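Local coordinates for virulence-associated protein I (Coxiella burnetii, PDB 3TRB) that probably binds DNA as the HigA-type antidote of an addiction module, through a helix-turn-helix of the XRE/Cro family, at residues A[13-19]-A[47-52]. Sequence-based numbering, arbitrary orientation. Where two conformers were deposited one is given.
Sequences HPGEILA and ILNGAR
The imidazole of H13 lies flat beneath the backbone of G50, whose CA sits over the middle of the ring, 3.4 Å from its centroid and 10° off the normal: a CH-pi contact. G50 ends helix 41-48 in a Schellman motif, and its positive phi (70°) suits glycine; having no side chain, it also offers a smooth surface to the ring. CD of P14 lies against the opposite face, offset toward the rim. The ring reaches the end of helix 41-48 because chi1 (-168°) sets CG opposite the backbone N; from there ND1 accepts the N-H of G15 (3.0 Å). H13 thus caps helix 14-24 while its ring packs flat against the Schellman turn. At the far rim, NE2 comes 3.1 Å from O of R52.

Where the backbones come closest, G15 and L48 have their CA atoms 4.0 Å apart. Here O of I47 takes the place a side chain would fill, 3.1 Å from CA of G15 in a CA-H...O contact, so glycine fits this spot. One turn on, the CD2 methyl of L48 is the bump, settling among O of G15, CG of L18 and CB of A19; small alanine allows the approach. The L18 side chain, crossing that of L48 at about a right angle, also meets CG2 of I47.

The contact thus docks the start of helix 14-24 on the end of helix 41-48, which belongs to the helix-turn-helix region that probably binds DNA. L18 continues inward to L33, L62, F66 and W73, in the core of the helical bundle, while Y80 of helix 70-96 meets the H13 ring edge-to-face.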
loop_
_atom_site.group_PDB
_atom_site.type_symbol
_atom_site.label_atom_id
_atom_site.label_comp_id
_atom_site.label_asym_id
_atom_site.label_seq_id
_atom_site.Cartn_x
_atom_site.Cartn_y
_atom_site.Cartn_z
ATOM N N HIS A 13 -24.174 11.503 -1.266
ATOM C CA HIS A 13 -23.499 12.006 -2.455
ATOM C C HIS A 13 -22.846 13.347 -2.138
ATOM O O HIS A 13 -23.444 14.186 -1.465
ATOM C CB HIS A 13 -24.469 12.143 -3.631
ATOM C CG HIS A 13 -23.788 12.373 -4.945
ATOM N ND1 HIS A 13 -23.472 13.630 -5.411
ATOM C CD2 HIS A 13 -23.353 11.502 -5.887
ATOM C CE1 HIS A 13 -22.875 13.526 -6.585
ATOM N NE2 HIS A 13 -22.791 12.245 -6.897
ATOM N N PRO A 14 -21.608 13.546 -2.610
ATOM C CA PRO A 14 -20.869 14.787 -2.360
ATOM C C PRO A 14 -21.689 16.028 -2.710
ATOM O O PRO A 14 -21.549 17.060 -2.054
ATOM C CB PRO A 14 -19.666 14.664 -3.296
ATOM C CG PRO A 14 -19.447 13.200 -3.415
ATOM C CD PRO A 14 -20.820 12.586 -3.404
ATOM N N GLY A 15 -22.535 15.922 -3.729
ATOM C CA GLY A 15 -23.377 17.031 -4.139
ATOM C C GLY A 15 -24.286 17.510 -3.024
ATOM O O GLY A 15 -24.626 18.689 -2.950
ATOM N N GLU A 16 -24.686 16.585 -2.157
ATOM C CA GLU A 16 -25.493 16.923 -0.992
ATOM C C GLU A 16 -24.728 17.870 -0.081
ATOM O O GLU A 16 -25.256 18.886 0.368
ATOM C CB GLU A 16 -25.852 15.660 -0.210
ATOM C CG GLU A 16 -27.335 15.366 -0.130
ATOM C CD GLU A 16 -27.654 14.327 0.924
ATOM O OE1 GLU A 16 -27.322 14.560 2.106
ATOM O OE2 GLU A 16 -28.226 13.275 0.573
ATOM N N ILE A 17 -23.478 17.518 0.192
ATOM C CA ILE A 17 -22.621 18.307 1.064
ATOM C C ILE A 17 -22.245 19.631 0.407
ATOM O O ILE A 17 -22.176 20.667 1.070
ATOM C CB ILE A 17 -21.351 17.523 1.436
ATOM C CG1 ILE A 17 -21.733 16.195 2.096
ATOM C CG2 ILE A 17 -20.458 18.350 2.345
ATOM C CD1 ILE A 17 -20.555 15.311 2.431
ATOM N N LEU A 18 -22.010 19.593 -0.900
ATOM C CA LEU A 18 -21.707 20.801 -1.655
ATOM C C LEU A 18 -22.873 21.781 -1.581
ATOM O O LEU A 18 -22.674 22.983 -1.390
ATOM C CB LEU A 18 -21.393 20.457 -3.113
ATOM C CG LEU A 18 -21.043 21.623 -4.040
ATOM C CD1 LEU A 18 -19.887 22.431 -3.473
ATOM C CD2 LEU A 18 -20.716 21.115 -5.438
ATOM N N ALA A 19 -24.088 21.259 -1.724
ATOM C CA ALA A 19 -25.291 22.080 -1.664
ATOM C C ALA A 19 -25.404 22.795 -0.322
ATOM O O ALA A 19 -25.686 23.990 -0.269
ATOM C CB ALA A 19 -26.527 21.225 -1.917
ATOM N N ILE A 47 -23.580 17.502 -10.401
ATOM C CA ILE A 47 -23.005 17.085 -9.128
ATOM C C ILE A 47 -23.990 17.324 -7.988
ATOM O O ILE A 47 -24.166 16.470 -7.119
ATOM C CB ILE A 47 -21.688 17.829 -8.834
ATOM C CG1 ILE A 47 -20.618 17.437 -9.856
ATOM C CG2 ILE A 47 -21.215 17.538 -7.418
ATOM C CD1 ILE A 47 -19.337 18.235 -9.735
ATOM N N LEU A 48 -24.638 18.483 -8.004
ATOM C CA LEU A 48 -25.618 18.825 -6.980
ATOM C C LEU A 48 -26.789 17.848 -6.969
ATOM O O LEU A 48 -27.339 17.537 -5.913
ATOM C CB LEU A 48 -26.130 20.253 -7.181
ATOM C CG LEU A 48 -25.123 21.380 -6.939
ATOM C CD1 LEU A 48 -25.733 22.733 -7.276
ATOM C CD2 LEU A 48 -24.631 21.353 -5.500
ATOM N N ASN A 49 -27.168 17.368 -8.150
ATOM C CA ASN A 49 -28.296 16.449 -8.272
ATOM C C ASN A 49 -27.892 14.984 -8.128
ATOM O O ASN A 49 -28.722 14.084 -8.265
ATOM C CB ASN A 49 -29.030 16.665 -9.598
ATOM C CG ASN A 49 -29.659 18.043 -9.699
ATOM O OD1 ASN A 49 -29.960 18.676 -8.686
ATOM N ND2 ASN A 49 -29.865 18.511 -10.923
ATOM N N GLY A 50 -26.612 14.750 -7.851
ATOM C CA GLY A 50 -26.105 13.402 -7.660
ATOM C C GLY A 50 -26.081 12.590 -8.940
ATOM O O GLY A 50 -26.138 11.361 -8.908
ATOM N N ALA A 51 -25.993 13.282 -10.072
ATOM C CA ALA A 51 -25.989 12.625 -11.373
ATOM C C ALA A 51 -24.579 12.486 -11.937
ATOM O O ALA A 51 -24.373 11.825 -12.951
ATOM C CB ALA A 51 -26.883 13.379 -12.351
ATOM N N ARG A 52 -23.612 13.123 -11.291
ATOM C CA ARG A 52 -22.223 12.995 -11.709
ATOM C C ARG A 52 -21.290 12.996 -10.507
ATOM O O ARG A 52 -21.626 13.512 -9.442
ATOM C CB ARG A 52 -21.838 14.099 -12.698
ATOM C CG ARG A 52 -22.501 13.976 -14.068
ATOM C CD ARG A 52 -22.172 12.652 -14.745
ATOM N NE ARG A 52 -22.713 12.578 -16.100
ATOM C CZ ARG A 52 -23.918 12.105 -16.406
ATOM N NH1 ARG A 52 -24.723 11.656 -15.455
ATOM N NH2 ARG A 52 -24.320 12.080 -17.669
#